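Side-chain contacts in Na-K-Cl cotransporter (Methanosarcina acetivorans, PDB 3G40), which probably carries chloride together with small cations across the membrane, this chain being the cytoplasmic C-terminal domain of the transporter: residues F37-L40 / R41-Y45; I71-G74 / F75-G79; A185-L188 / K189-K193; Q207-A210 / A211-F214. All coordinates share one frame; numbering follows the deposited sequence.

Contact 1. Residues F37-L40 / R41-Y45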
loop_
_atom_site.group_PDB
_atom_site.type_symbol
_atom_site.label_atom_id
_atom_site.label_comp_id
_atom_site.label_asym_id
_atom_site.label_seq_id
_atom_site.Cartn_x
_atom_site.Cartn_y
_atom_site.Cartn_z
ATOM N N PHE A 37 2.691 -2.224 -8.019
ATOM C CA PHE A 37 3.640 -3.289 -8.339
ATOM C C PHE A 37 3.403 -4.578 -7.530
ATOM O O PHE A 37 3.313 -5.673 -8.091
ATOM C CB PHE A 37 5.081 -2.790 -8.133
ATOM C CG PHE A 37 6.141 -3.795 -8.481
ATOM C CD1 PHE A 37 6.838 -3.676 -9.696
ATOM C CD2 PHE A 37 6.517 -4.791 -7.584
ATOM C CE1 PHE A 37 7.862 -4.571 -10.025
ATOM C CE2 PHE A 37 7.523 -5.697 -7.907
ATOM C CZ PHE A 37 8.210 -5.576 -9.141
ATOM N N ASP A 38 3.328 -4.462 -6.212
ATOM C CA ASP A 38 3.262 -5.670 -5.384
ATOM C C ASP A 38 1.986 -6.463 -5.638
ATOM O O ASP A 38 1.971 -7.692 -5.580
ATOM C CB ASP A 38 3.408 -5.334 -3.893
ATOM C CG ASP A 38 4.846 -5.053 -3.494
ATOM O OD1 ASP A 38 5.774 -5.398 -4.266
ATOM O OD2 ASP A 38 5.057 -4.492 -2.400
ATOM N N PHE A 39 0.912 -5.738 -5.896
ATOM C CA PHE A 39 -0.388 -6.344 -6.149
ATOM C C PHE A 39 -0.363 -7.048 -7.508
ATOM O O PHE A 39 -0.841 -8.170 -7.640
ATOM C CB PHE A 39 -1.480 -5.269 -6.093
ATOM C CG PHE A 39 -2.893 -5.806 -6.227
ATOM C CD1 PHE A 39 -3.361 -6.802 -5.376
ATOM C CD2 PHE A 39 -3.748 -5.299 -7.188
ATOM C CE1 PHE A 39 -4.657 -7.293 -5.497
ATOM C CE2 PHE A 39 -5.044 -5.771 -7.321
ATOM C CZ PHE A 39 -5.506 -6.778 -6.461
ATOM N N LEU A 40 0.207 -6.396 -8.524
ATOM C CA LEU A 40 0.346 -7.044 -9.828
ATOM C C LEU A 40 1.202 -8.293 -9.654
ATOM O O LEU A 40 0.918 -9.336 -10.241
ATOM C CB LEU A 40 1.008 -6.084 -10.851
ATOM C CG LEU A 40 0.137 -4.892 -11.245
ATOM C CD1 LEU A 40 0.920 -3.802 -12.014
ATOM C CD2 LEU A 40 -1.061 -5.356 -12.052
ATOM N N ARG A 41 2.258 -8.187 -8.853
ATOM C CA ARG A 41 3.100 -9.352 -8.584
ATOM C C ARG A 41 2.305 -10.482 -7.877
ATOM O O ARG A 41 2.445 -11.667 -8.209
ATOM C CB ARG A 41 4.287 -8.945 -7.744
ATOM C CG ARG A 41 5.270 -10.052 -7.459
ATOM C CD ARG A 41 6.025 -9.701 -6.206
ATOM N NE ARG A 41 5.078 -9.487 -5.111
ATOM C CZ ARG A 41 5.356 -8.827 -3.990
ATOM N NH1 ARG A 41 6.567 -8.306 -3.813
ATOM N NH2 ARG A 41 4.421 -8.695 -3.043
ATOM N N ASP A 42 1.491 -10.113 -6.896
ATOM C CA ASP A 42 0.693 -11.105 -6.145
ATOM C C ASP A 42 -0.310 -11.815 -7.047
ATOM O O ASP A 42 -0.648 -12.969 -6.818
ATOM C CB ASP A 42 -0.045 -10.439 -4.971
ATOM C CG ASP A 42 0.902 -9.898 -3.918
ATOM O OD1 ASP A 42 2.063 -10.363 -3.840
ATOM O OD2 ASP A 42 0.488 -8.993 -3.173
ATOM N N ILE A 43 -0.776 -11.130 -8.091
ATOM C CA ILE A 43 -1.704 -11.746 -9.036
ATOM C C ILE A 43 -0.990 -12.739 -9.964
ATOM O O ILE A 43 -1.564 -13.751 -10.365
ATOM C CB ILE A 43 -2.435 -10.679 -9.877
ATOM C CG1 ILE A 43 -3.447 -9.919 -9.013
ATOM C CG2 ILE A 43 -3.113 -11.305 -11.091
ATOM C CD1 ILE A 43 -4.001 -8.641 -9.698
ATOM N N THR A 44 0.269 -12.460 -10.278
ATOM C CA THR A 44 0.984 -13.192 -11.329
ATOM C C THR A 44 2.027 -14.207 -10.837
ATOM O O THR A 44 2.441 -15.087 -11.592
ATOM C CB THR A 44 1.674 -12.202 -12.322
ATOM O OG1 THR A 44 2.482 -11.283 -11.582
ATOM C CG2 THR A 44 0.637 -11.416 -13.105
ATOM N N TYR A 45 2.470 -14.077 -9.591
ATOM C CA TYR A 45 3.472 -14.989 -9.035
ATOM C C TYR A 45 2.894 -16.379 -8.724
ATOM O O TYR A 45 1.807 -16.489 -8.147
ATOM C CB TYR A 45 4.069 -14.398 -7.755
ATOM C CG TYR A 45 5.092 -15.295 -7.113
ATOM C CD1 TYR A 45 4.736 -16.187 -6.100
ATOM C CD2 TYR A 45 6.414 -15.259 -7.520
ATOM C CE1 TYR A 45 5.683 -17.023 -5.529
ATOM C CE2 TYR A 45 7.358 -16.078 -6.955
ATOM C CZ TYR A 45 6.991 -16.958 -5.955
ATOM O OH TYR A 45 7.962 -17.765 -5.411
#

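Contact 2. Residues I71-G74 / F75-G79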
loop_
_atom_site.group_PDB
_atom_site.type_symbol
_atom_site.label_atom_id
_atom_site.label_comp_id
_atom_site.label_asym_id
_atom_site.label_seq_id
_atom_site.Cartn_x
_atom_site.Cartn_y
_atom_site.Cartn_z
ATOM N N ILE A 71 11.224 -1.090 -14.097
ATOM C CA ILE A 71 10.136 -1.746 -13.387
ATOM C C ILE A 71 9.932 -3.143 -13.958
ATOM O O ILE A 71 9.712 -4.094 -13.223
ATOM C CB ILE A 71 8.860 -0.906 -13.412
ATOM C CG1 ILE A 71 9.156 0.460 -12.787
ATOM C CG2 ILE A 71 7.736 -1.610 -12.620
ATOM C CD1 ILE A 71 8.080 1.487 -13.009
ATOM N N SER A 72 10.065 -3.277 -15.275
ATOM C CA SER A 72 9.918 -4.580 -15.912
ATOM C C SER A 72 10.988 -5.560 -15.400
ATOM O O SER A 72 10.699 -6.713 -15.094
ATOM C CB SER A 72 9.992 -4.424 -17.450
ATOM O OG SER A 72 9.573 -5.608 -18.093
ATOM N N GLU A 73 12.225 -5.095 -15.315
ATOM C CA GLU A 73 13.299 -5.884 -14.720
ATOM C C GLU A 73 12.970 -6.232 -13.263
ATOM O O GLU A 73 13.310 -7.308 -12.771
ATOM C CB GLU A 73 14.618 -5.101 -14.788
ATOM C CG GLU A 73 15.745 -5.686 -13.954
ATOM C CD GLU A 73 16.332 -6.954 -14.553
ATOM O OE1 GLU A 73 15.605 -7.682 -15.267
ATOM O OE2 GLU A 73 17.529 -7.224 -14.305
ATOM N N GLY A 74 12.295 -5.322 -12.574
ATOM C CA GLY A 74 11.916 -5.581 -11.188
ATOM C C GLY A 74 10.988 -6.780 -11.088
ATOM O O GLY A 74 11.150 -7.618 -10.208
ATOM N N PHE A 75 10.011 -6.869 -11.987
ATOM C CA PHE A 75 9.103 -8.010 -11.994
ATOM C C PHE A 75 9.878 -9.306 -12.152
ATOM O O PHE A 75 9.631 -10.283 -11.438
ATOM C CB PHE A 75 8.021 -7.879 -13.071
ATOM C CG PHE A 75 6.861 -6.986 -12.677
ATOM C CD1 PHE A 75 6.651 -5.780 -13.326
ATOM C CD2 PHE A 75 5.991 -7.350 -11.636
ATOM C CE1 PHE A 75 5.594 -4.953 -12.982
ATOM C CE2 PHE A 75 4.929 -6.524 -11.271
ATOM C CZ PHE A 75 4.728 -5.324 -11.936
ATOM N N GLN A 76 10.826 -9.309 -13.085
ATOM C CA GLN A 76 11.638 -10.489 -13.338
ATOM C C GLN A 76 12.413 -10.909 -12.101
ATOM O O GLN A 76 12.495 -12.100 -11.799
ATOM C CB GLN A 76 12.611 -10.256 -14.514
ATOM C CG GLN A 76 11.908 -10.074 -15.857
ATOM C CD GLN A 76 12.870 -10.005 -17.047
ATOM O OE1 GLN A 76 13.767 -10.841 -17.199
ATOM N NE2 GLN A 76 12.673 -9.010 -17.901
ATOM N N GLU A 77 13.007 -9.933 -11.413
ATOM C CA GLU A 77 13.695 -10.182 -10.148
ATOM C C GLU A 77 12.763 -10.807 -9.098
ATOM O O GLU A 77 13.209 -11.567 -8.249
ATOM C CB GLU A 77 14.264 -8.882 -9.573
ATOM C CG GLU A 77 15.254 -8.180 -10.473
ATOM C CD GLU A 77 15.696 -6.835 -9.923
ATOM O OE1 GLU A 77 15.020 -6.307 -9.010
ATOM O OE2 GLU A 77 16.721 -6.309 -10.412
ATOM N N GLU A 78 11.482 -10.465 -9.151
ATOM C CA GLU A 78 10.540 -10.933 -8.132
ATOM C C GLU A 78 9.736 -12.149 -8.603
ATOM O O GLU A 78 8.695 -12.487 -8.033
ATOM C CB GLU A 78 9.675 -9.761 -7.601
ATOM C CG GLU A 78 10.562 -8.628 -7.026
ATOM C CD GLU A 78 9.864 -7.639 -6.074
ATOM O OE1 GLU A 78 8.823 -7.980 -5.479
ATOM O OE2 GLU A 78 10.385 -6.509 -5.909
ATOM N N GLY A 79 10.252 -12.810 -9.640
ATOM C CA GLY A 79 9.766 -14.110 -10.068
ATOM C C GLY A 79 8.595 -14.114 -11.038
ATOM O O GLY A 79 7.889 -15.120 -11.171
HETATM O O HOH W 1 11.986 -6.617 -18.936
#

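Contact 3. Residues A185-L188 / K189-K193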
loop_
_atom_site.group_PDB
_atom_site.type_symbol
_atom_site.label_atom_id
_atom_site.label_comp_id
_atom_site.label_asym_id
_atom_site.label_seq_id
_atom_site.Cartn_x
_atom_site.Cartn_y
_atom_site.Cartn_z
ATOM N N ALA A 185 -9.281 -15.044 -6.728
ATOM C CA ALA A 185 -9.515 -15.305 -5.311
ATOM C C ALA A 185 -8.537 -16.354 -4.786
ATOM O O ALA A 185 -7.902 -16.172 -3.752
ATOM C CB ALA A 185 -10.989 -15.763 -5.074
ATOM N N TYR A 186 -8.395 -17.447 -5.524
ATOM C CA TYR A 186 -7.496 -18.519 -5.119
ATOM C C TYR A 186 -6.027 -18.083 -5.141
ATOM O O TYR A 186 -5.241 -18.420 -4.251
ATOM C CB TYR A 186 -7.650 -19.713 -6.060
ATOM C CG TYR A 186 -6.719 -20.839 -5.696
ATOM C CD1 TYR A 186 -7.072 -21.764 -4.722
ATOM C CD2 TYR A 186 -5.471 -20.959 -6.300
ATOM C CE1 TYR A 186 -6.214 -22.791 -4.370
ATOM C CE2 TYR A 186 -4.606 -21.979 -5.955
ATOM C CZ TYR A 186 -4.982 -22.893 -4.991
ATOM O OH TYR A 186 -4.124 -23.914 -4.646
ATOM N N LYS A 187 -5.647 -17.376 -6.197
ATOM C CA LYS A 187 -4.267 -16.890 -6.325
ATOM C C LYS A 187 -3.887 -15.953 -5.160
ATOM O O LYS A 187 -2.831 -16.111 -4.532
ATOM C CB LYS A 187 -4.111 -16.184 -7.678
ATOM C CG LYS A 187 -2.758 -15.472 -7.907
ATOM C CD LYS A 187 -1.592 -16.429 -7.738
ATOM C CE LYS A 187 -1.509 -17.433 -8.875
ATOM N NZ LYS A 187 -0.342 -18.352 -8.697
ATOM N N LEU A 188 -4.753 -14.986 -4.855
ATOM C CA LEU A 188 -4.457 -14.038 -3.789
ATOM C C LEU A 188 -4.573 -14.705 -2.427
ATOM O O LEU A 188 -3.774 -14.450 -1.527
ATOM C CB LEU A 188 -5.363 -12.801 -3.876
ATOM C CG LEU A 188 -5.130 -11.930 -5.103
ATOM C CD1 LEU A 188 -6.115 -10.779 -5.157
ATOM C CD2 LEU A 188 -3.662 -11.405 -5.142
ATOM N N LYS A 189 -5.540 -15.599 -2.274
ATOM C CA LYS A 189 -5.569 -16.366 -1.022
ATOM C C LYS A 189 -4.194 -16.981 -0.801
ATOM O O LYS A 189 -3.634 -16.932 0.289
ATOM C CB LYS A 189 -6.613 -17.482 -1.069
ATOM C CG LYS A 189 -6.563 -18.420 0.152
ATOM C CD LYS A 189 -7.539 -19.581 0.010
ATOM C CE LYS A 189 -7.195 -20.725 0.953
ATOM N NZ LYS A 189 -7.070 -20.308 2.378
ATOM N N SER A 190 -3.650 -17.574 -1.858
ATOM C CA SER A 190 -2.414 -18.316 -1.719
ATOM C C SER A 190 -1.201 -17.380 -1.528
ATOM O O SER A 190 -0.374 -17.599 -0.644
ATOM C CB SER A 190 -2.237 -19.249 -2.933
ATOM O OG SER A 190 -0.882 -19.569 -3.149
ATOM N N ASN A 191 -1.104 -16.326 -2.333
ATOM C CA ASN A 191 0.048 -15.424 -2.233
ATOM C C ASN A 191 0.051 -14.519 -0.980
ATOM O O ASN A 191 1.108 -14.222 -0.442
ATOM C CB ASN A 191 0.223 -14.617 -3.521
ATOM C CG ASN A 191 0.827 -15.453 -4.635
ATOM O OD1 ASN A 191 1.452 -16.476 -4.370
ATOM N ND2 ASN A 191 0.623 -15.040 -5.880
ATOM N N TRP A 192 -1.129 -14.109 -0.517
ATOM C CA TRP A 192 -1.253 -13.319 0.719
ATOM C C TRP A 192 -1.306 -14.193 1.969
ATOM O O TRP A 192 -1.133 -13.692 3.092
ATOM C CB TRP A 192 -2.529 -12.469 0.701
ATOM C CG TRP A 192 -2.528 -11.343 -0.279
ATOM C CD1 TRP A 192 -1.494 -10.948 -1.105
ATOM C CD2 TRP A 192 -3.607 -10.432 -0.522
ATOM N NE1 TRP A 192 -1.882 -9.854 -1.851
ATOM C CE2 TRP A 192 -3.168 -9.515 -1.509
ATOM C CE3 TRP A 192 -4.898 -10.302 -0.003
ATOM C CZ2 TRP A 192 -3.984 -8.492 -1.989
ATOM C CZ3 TRP A 192 -5.713 -9.288 -0.484
ATOM C CH2 TRP A 192 -5.245 -8.387 -1.465
ATOM N N LYS A 193 -1.570 -15.486 1.783
ATOM C CA LYS A 193 -1.867 -16.372 2.911
ATOM C C LYS A 193 -2.993 -15.764 3.735
ATOM O O LYS A 193 -2.924 -15.696 4.960
ATOM C CB LYS A 193 -0.630 -16.613 3.773
ATOM C CG LYS A 193 0.462 -17.375 3.037
ATOM C CD LYS A 193 1.602 -17.772 3.955
ATOM C CE LYS A 193 2.610 -18.647 3.219
ATOM N NZ LYS A 193 3.742 -19.073 4.090
HETATM O O HOH W 2 0.689 -18.845 -5.568
#

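Contact 4. Residues Q207-A210 / A211-F214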
loop_
_atom_site.group_PDB
_atom_site.type_symbol
_atom_site.label_atom_id
_atom_site.label_comp_id
_atom_site.label_asym_id
_atom_site.label_seq_id
_atom_site.Cartn_x
_atom_site.Cartn_y
_atom_site.Cartn_z
ATOM N N GLN A 207 -33.866 -21.033 -2.411
ATOM C CA GLN A 207 -32.705 -20.526 -3.129
ATOM C C GLN A 207 -31.496 -20.385 -2.212
ATOM O O GLN A 207 -30.365 -20.626 -2.631
ATOM C CB GLN A 207 -33.009 -19.193 -3.824
ATOM C CG GLN A 207 -33.989 -19.323 -4.977
ATOM C CD GLN A 207 -34.110 -18.051 -5.790
ATOM O OE1 GLN A 207 -33.108 -17.425 -6.139
ATOM N NE2 GLN A 207 -35.343 -17.665 -6.100
ATOM N N ALA A 208 -31.730 -19.989 -0.966
ATOM C CA ALA A 208 -30.629 -19.828 -0.024
ATOM C C ALA A 208 -29.945 -21.173 0.225
ATOM O O ALA A 208 -28.717 -21.257 0.231
ATOM C CB ALA A 208 -31.116 -19.193 1.304
ATOM N N GLN A 209 -30.744 -22.219 0.429
ATOM C CA GLN A 209 -30.213 -23.567 0.604
ATOM C C GLN A 209 -29.410 -23.999 -0.620
ATOM O O GLN A 209 -28.320 -24.548 -0.499
ATOM C CB GLN A 209 -31.337 -24.580 0.842
ATOM C CG GLN A 209 -30.828 -26.002 1.038
ATOM C CD GLN A 209 -30.084 -26.168 2.354
ATOM O OE1 GLN A 209 -30.699 -26.312 3.406
ATOM N NE2 GLN A 209 -28.746 -26.155 2.300
ATOM N N ALA A 210 -29.965 -23.777 -1.803
ATOM C CA ALA A 210 -29.264 -24.151 -3.020
ATOM C C ALA A 210 -27.930 -23.400 -3.164
ATOM O O ALA A 210 -26.955 -23.953 -3.655
ATOM C CB ALA A 210 -30.156 -23.937 -4.241
ATOM N N ALA A 211 -27.894 -22.146 -2.721
ATOM C CA ALA A 211 -26.690 -21.337 -2.825
ATOM C C ALA A 211 -25.641 -21.845 -1.845
ATOM O O ALA A 211 -24.456 -21.896 -2.161
ATOM C CB ALA A 211 -27.006 -19.858 -2.568
ATOM N N GLU A 212 -26.079 -22.210 -0.649
ATOM C CA GLU A 212 -25.195 -22.827 0.326
ATOM C C GLU A 212 -24.568 -24.102 -0.236
ATOM O O GLU A 212 -23.362 -24.314 -0.094
ATOM C CB GLU A 212 -25.971 -23.162 1.606
ATOM C CG GLU A 212 -25.110 -23.744 2.710
ATOM C CD GLU A 212 -24.212 -22.695 3.352
ATOM O OE1 GLU A 212 -24.655 -21.528 3.469
ATOM O OE2 GLU A 212 -23.073 -23.034 3.744
ATOM N N ASN A 213 -25.316 -24.931 -0.837
ATOM C CA ASN A 213 -24.853 -26.148 -1.332
ATOM C C ASN A 213 -23.914 -25.896 -2.518
ATOM O O ASN A 213 -23.077 -26.507 -2.622
ATOM C CB ASN A 213 -25.971 -27.126 -1.704
ATOM C CG ASN A 213 -26.789 -27.629 -0.492
ATOM O OD1 ASN A 213 -26.431 -27.671 0.559
ATOM N ND2 ASN A 213 -27.828 -28.035 -0.782
ATOM N N PHE A 214 -24.252 -24.973 -3.369
ATOM C CA PHE A 214 -23.401 -24.616 -4.496
ATOM C C PHE A 214 -22.028 -24.135 -4.028
ATOM O O PHE A 214 -21.010 -24.598 -4.530
ATOM C CB PHE A 214 -24.093 -23.568 -5.365
ATOM C CG PHE A 214 -23.221 -23.007 -6.440
ATOM C CD1 PHE A 214 -23.076 -23.670 -7.652
ATOM C CD2 PHE A 214 -22.549 -21.816 -6.244
ATOM C CE1 PHE A 214 -22.258 -23.151 -8.650
ATOM C CE2 PHE A 214 -21.723 -21.289 -7.253
ATOM C CZ PHE A 214 -21.593 -21.963 -8.450
#

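Contact 1. Residues F37-L40 / R41-Y45
Backbone bonds from Arg-41 N to Phe-37 O, Asp-42 N to Asp-38 O and Ile-43 N to Phe-39 O carry helix 30-44 to its end, where Tyr-45 leaves helical geometry. On one side of the turn the side chains of Asp-38 and Arg-41 run in the same direction and their flat ends stack, the carboxylate and guanidinium planes only 15° apart. Asp-38 OD1 stands over the guanidinium face, 3.0 Å from Arg-41 NH1; no N-H points at it, and this salt bridge is one of charge alone. A directed bond goes to Asp-42: Arg-41 NH2 reaches the syn side of Asp-42 OD1 at 3.0 Å, nearly in the guanidinium plane. A bend at chi3 (57°) of Arg-41 turns its end back over Asp-38, and NH1 has its strongest partner, a salt bridge, in Glu-78. With an alanine in place of Arg-41, the carboxylates of Asp-38, Asp-42 and Glu-78 would probably be left without the positive charge they share. Elsewhere on the turn, Ile-43 CD1 covers one face of the Phe-39 ring as a CH-pi contact, 3.9 Å from Phe-39 CE2, and both residues pack on Phe-114 of strand 112-116. At the helix end, Thr-44 OG1 donates to Leu-40 O over 2.8 Å, supplementing a weak bond from Thr-44 N to the same oxygen. Buried Asp-42 has each oxygen paired, OD1 with Arg-41 and OD2 with Trp-192 NE1, an arrangement that would be expected to stabilise its negative charge within this salt-bridge network.

Contact 2. Residues I71-G74 / F75-G79
Ile-71 and Phe-75 supply the apolar side of this helical turn: their side chains run alongside each other in one direction, with Ile-71 CG2 4.0 Å from Phe-75 CE1. The Phe-75 ring, whose edge meets Ser-72 CA, lies between this helix, helix 30-44 and the sheet, stacking on Phe-37 and touching Val-50 of strand 49-54. Water-mediated bonding forms a second group. One water lies 2.7 Å from Ser-72 OG and accepts a weak bond, also 2.7 Å, from Gln-76 NE2, bridging successive turns; Ser-72 OG is bound to Ser-82 OG as well. The third group is acidic. A bend at chi2 (73°) carries the Glu-73 carboxylate back over the helix, where Glu-73 OE1 comes within 4.0 Å of Gln-76 CD, carboxylate and amide standing almost perpendicular. Glu-73 OE2 is also 4.1 Å from Glu-77 OE2, an approach of like charges. Among the backbone bonds, Glu-77 N to Glu-73 O (3.0 Å) is regular, whereas Glu-78 N to Gly-74 O is weak. The helix then closes in a Schellman motif: Gly-79, with positive phi, donates its N-H to Gln-76 O at 3.2 Å, and Val-80 N turns back to Phe-75 O. Three glutamates thus gather near a C-terminal helix end, where the helix dipole would tend to disfavour negative charge. That cost is probably offset in part by salt bridges from Glu-78 to Arg-41 of the same chain and, across the dimer interface, to Arg-154 of the second subunit, which also forms a long, weak ion pair with Glu-77.

Contact 3. Residues A185-L188 / K189-K193
Leu-188 and Trp-192, one turn apart near the end of helix 179-192, form the close-packed side of this contact in an alpha/beta domain whose helices lie against a twisted mixed sheet. The two side chains run in the same direction, and Leu-188 CD2 settles over one face of the indole, toward its rim and 4.1 Å from Trp-192 CE2. Trp-192 CB lies just 3.2 Å from Leu-188 O. Beyond the pair, both residues press on Ile-158 and Leu-247 of the sheet and on Phe-39 of helix 30-44. The polar side is looser and hydrated. A single water donates to Asn-191 OD1 (2.8 Å), lies 3.0 Å from Ser-190 OG and receives a weak bond from Lys-187 NZ at 3.3 Å, tying three side chains together. Lys-187 curls to reach it: bends at chi2 (56°) and chi3 (71°) swing the chain across the Asn-191 amide, and Lys-187 CD passes 3.2 Å from Asn-191 ND2, a close approach within this hydrated group. The same two residues look toward the end of helix 30-44 and the residue after it, Asn-191 ND2 binding Asp-42 O and Tyr-45 O, and Lys-187 NZ also binding Tyr-45 O. A leucine in place of Asn-191 would remove both amide ends and is likely to leave Asp-42 O and Tyr-45 O without this donor and the water without one of its acceptors. Beneath this cluster the helix is regular: Asn-191 N donates to Lys-187 O at 2.8 Å, lying in the plane of that carbonyl.

Contact 4. Residues Q207-A210 / A211-F214
Gln-209 and Asn-213 meet one turn apart on helix 205-222, the crossover helix of a beta-alpha-beta unit that links parallel strands 195-201 and 228-232. Asn-213 can be followed outward along its side chain. Its CB lies 3.7 Å from Gln-209 O and a little farther from Ala-210 O. With chi1 at -67°, the chain turns to the side of its own backbone N, which places CG above the preceding turn, 3.4 Å from Gln-209 O. There the amide divides. Asn-213 OD1 is placed to accept a weak and doubtful bond from Gln-209 NE2, 3.3 Å away, since the bonds within this amide are modelled too short to settle its orientation; Asn-213 ND2 sits 3.5 Å from Gln-209 O and, less closely, beside Gln-209 CG. Gln-209 comes to this meeting through a bend at chi2 (69°). Such a bond between exposed side chains probably adds little beyond the backbone pairing beneath it, in which Asn-213 N donates to Gln-209 O at 3.0 Å. The inward side is built from small and apolar groups: Ala-208 and Ala-211 rest on Val-231 of strand 228-232, and the ring of Phe-214 meets Trp-169. The turn closes at Ala-210 O, which accepts a bond from Phe-214 N at 2.9 Å and has Phe-214 CB 3.4 Å away.

How the contacts relate
The four contacts follow one another along the chain, each a local turn of its own helix: 30-44, 64-77, 179-192 and 205-222. A single mixed sheet unites them, with contacts 1 and 2 in the N-terminal half of the chain and contacts 3 and 4 in the C-terminal half. Contact 1 occupies the middle, its centre about 10 Å from that of contact 2 and 11 Å from that of contact 3, and it touches both, so helix 30-44 lies between the two. Contacts 1 and 2 also reach the second subunit. Contact 4 stands apart, its centre about 43 Å from that of contact 2, on the opposite side of the chain's centre; helical turns thus serve junction, dimer interface and periphery alike.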